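Local coordinates for protein phosphotransferase ChpT (Brucella abortus, PDB 4QPK) that transfers phosphoryl groups as the histidine phosphotransferase of a phosphorelay that controls cell growth, division and survival inside mammalian host cells, at residues T123-N128 with M153-N158. Residues are numbered along the deposited sequence; the frame is centred on the assembly and turned at random.
Sequences TEYFRN and MLLIGN. With NA (sodium ion), chain E.
Helices 115-126 and 144-160 pack together in the C-terminal domain, which resembles the catalytic and ATP-binding domain of histidine kinases but lacks the regions needed to bind ATP. Phe126 points its ring edge at the second helix: CZ lies 3.9 Å from Leu154 O, close to the ring plane, while CE1 is 4.1 Å from Leu154 CB. Asn158 runs past the ring in the opposite direction, its amide plane turned 77° from that of the ring and its OD1 3.8 Å from Phe126 CE2; its ND2 is hydrogen-bonded to Glu129. Phe133 stacks on the Phe126 ring. With CG anti to the backbone N (chi1 -180°), Tyr125 reaches across Leu155 at about a right angle, and Leu155 CD2 lies 3.8 Å from Tyr125 CE2 and 3.6 Å from Tyr125 OH. Phe98 stacks on the tyrosine ring. Next to Tyr125, Glu124 O and OE2 each lie 3.0 Å from a sodium ion, long for this metal; Asn128 also belongs to the site, and Glu124 forms a salt bridge with Arg90. No hydrogen bond links 123-128 to 153-158, and their contact is van der Waals packing, with the polarised ring-edge hydrogens of Phe126 probably adding a weak attraction to Leu154 O.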
loop_
_atom_site.group_PDB
_atom_site.type_symbol
_atom_site.label_atom_id
_atom_site.label_comp_id
_atom_site.label_asym_id
_atom_site.label_seq_id
_atom_site.Cartn_x
_atom_site.Cartn_y
_atom_site.Cartn_z
ATOM N N THR B 123 -11.187 -15.354 -1.373
ATOM C CA THR B 123 -10.980 -16.752 -1.749
ATOM C C THR B 123 -9.588 -16.956 -2.358
ATOM O O THR B 123 -8.882 -17.907 -2.022
ATOM C CB THR B 123 -12.081 -17.214 -2.717
ATOM O OG1 THR B 123 -13.343 -17.072 -2.055
ATOM C CG2 THR B 123 -11.878 -18.683 -3.119
ATOM N N GLU B 124 -9.181 -16.042 -3.229
ATOM C CA GLU B 124 -7.865 -16.137 -3.850
ATOM C C GLU B 124 -6.753 -15.908 -2.807
ATOM O O GLU B 124 -5.698 -16.562 -2.840
ATOM C CB GLU B 124 -7.764 -15.124 -5.003
ATOM C CG GLU B 124 -6.452 -15.083 -5.773
ATOM C CD GLU B 124 -6.101 -16.397 -6.453
ATOM O OE1 GLU B 124 -7.000 -17.262 -6.635
ATOM O OE2 GLU B 124 -4.924 -16.533 -6.862
ATOM N N TYR B 125 -6.989 -14.980 -1.885
ATOM C CA TYR B 125 -6.036 -14.707 -0.819
ATOM C C TYR B 125 -5.789 -15.973 0.003
ATOM O O TYR B 125 -4.643 -16.327 0.276
ATOM C CB TYR B 125 -6.546 -13.573 0.083
ATOM C CG TYR B 125 -5.634 -13.194 1.233
ATOM C CD1 TYR B 125 -4.613 -12.279 1.054
ATOM C CD2 TYR B 125 -5.817 -13.739 2.497
ATOM C CE1 TYR B 125 -3.787 -11.919 2.103
ATOM C CE2 TYR B 125 -4.987 -13.388 3.555
ATOM C CZ TYR B 125 -3.978 -12.474 3.349
ATOM O OH TYR B 125 -3.152 -12.110 4.398
ATOM N N PHE B 126 -6.861 -16.659 0.391
ATOM C CA PHE B 126 -6.695 -17.804 1.292
ATOM C C PHE B 126 -6.162 -19.048 0.602
ATOM O O PHE B 126 -5.798 -20.014 1.263
ATOM C CB PHE B 126 -7.993 -18.106 2.040
ATOM C CG PHE B 126 -8.145 -17.287 3.273
ATOM C CD1 PHE B 126 -8.707 -16.026 3.220
ATOM C CD2 PHE B 126 -7.656 -17.757 4.493
ATOM C CE1 PHE B 126 -8.817 -15.247 4.367
ATOM C CE2 PHE B 126 -7.761 -16.988 5.646
ATOM C CZ PHE B 126 -8.343 -15.725 5.581
ATOM N N ARG B 127 -6.102 -19.020 -0.722
ATOM C CA ARG B 127 -5.330 -20.028 -1.444
ATOM C C ARG B 127 -3.866 -20.012 -0.981
ATOM O O ARG B 127 -3.186 -21.042 -1.015
ATOM C CB ARG B 127 -5.400 -19.777 -2.942
ATOM C CG ARG B 127 -6.698 -20.185 -3.581
ATOM C CD ARG B 127 -6.526 -20.281 -5.083
ATOM N NE ARG B 127 -5.417 -21.152 -5.455
ATOM C CZ ARG B 127 -5.556 -22.416 -5.850
ATOM N NH1 ARG B 127 -6.764 -22.963 -5.931
ATOM N NH2 ARG B 127 -4.487 -23.135 -6.172
ATOM N N ASN B 128 -3.381 -18.846 -0.549
ATOM C CA ASN B 128 -2.025 -18.709 -0.015
ATOM C C ASN B 128 -1.963 -18.608 1.505
ATOM O O ASN B 128 -1.026 -18.024 2.054
ATOM C CB ASN B 128 -1.325 -17.494 -0.615
ATOM C CG ASN B 128 -1.323 -17.516 -2.124
ATOM O OD1 ASN B 128 -0.582 -18.272 -2.747
ATOM N ND2 ASN B 128 -2.142 -16.669 -2.719
ATOM N N MET B 153 -11.821 -8.606 9.421
ATOM C CA MET B 153 -12.156 -9.661 10.365
ATOM C C MET B 153 -11.608 -11.017 9.894
ATOM O O MET B 153 -11.295 -11.867 10.715
ATOM C CB MET B 153 -13.677 -9.734 10.565
ATOM C CG MET B 153 -14.216 -8.580 11.375
ATOM S SD MET B 153 -16.009 -8.576 11.536
ATOM C CE MET B 153 -16.319 -9.952 12.643
ATOM N N LEU B 154 -11.494 -11.228 8.578
ATOM C CA LEU B 154 -10.879 -12.466 8.086
ATOM C C LEU B 154 -9.427 -12.548 8.520
ATOM O O LEU B 154 -8.916 -13.622 8.834
ATOM C CB LEU B 154 -10.935 -12.547 6.561
ATOM C CG LEU B 154 -12.287 -12.339 5.903
ATOM C CD1 LEU B 154 -12.173 -12.642 4.403
ATOM C CD2 LEU B 154 -13.334 -13.190 6.586
ATOM N N LEU B 155 -8.748 -11.403 8.521
ATOM C CA LEU B 155 -7.340 -11.398 8.897
ATOM C C LEU B 155 -7.183 -11.684 10.392
ATOM O O LEU B 155 -6.256 -12.390 10.803
ATOM C CB LEU B 155 -6.678 -10.058 8.521
ATOM C CG LEU B 155 -6.630 -9.758 7.019
ATOM C CD1 LEU B 155 -5.907 -8.425 6.782
ATOM C CD2 LEU B 155 -5.911 -10.864 6.281
ATOM N N ILE B 156 -8.092 -11.141 11.200
ATOM C CA ILE B 156 -8.099 -11.427 12.635
ATOM C C ILE B 156 -8.337 -12.922 12.866
ATOM O O ILE B 156 -7.631 -13.571 13.636
ATOM C CB ILE B 156 -9.182 -10.620 13.380
ATOM C CG1 ILE B 156 -8.899 -9.121 13.286
ATOM C CG2 ILE B 156 -9.267 -11.052 14.855
ATOM C CD1 ILE B 156 -7.579 -8.732 13.890
ATOM N N GLY B 157 -9.317 -13.465 12.158
ATOM C CA GLY B 157 -9.618 -14.879 12.242
ATOM C C GLY B 157 -8.420 -15.740 11.884
ATOM O O GLY B 157 -8.088 -16.689 12.595
ATOM N N ASN B 158 -7.762 -15.396 10.782
ATOM C CA ASN B 158 -6.579 -16.127 10.342
ATOM C C ASN B 158 -5.509 -16.113 11.432
ATOM O O ASN B 158 -4.842 -17.122 11.681
ATOM C CB ASN B 158 -6.032 -15.520 9.047
ATOM C CG ASN B 158 -4.999 -16.409 8.371
ATOM O OD1 ASN B 158 -5.149 -17.628 8.316
ATOM N ND2 ASN B 158 -3.940 -15.797 7.860
HETATM NA NA NA E . -3.313 -17.257 -4.473
#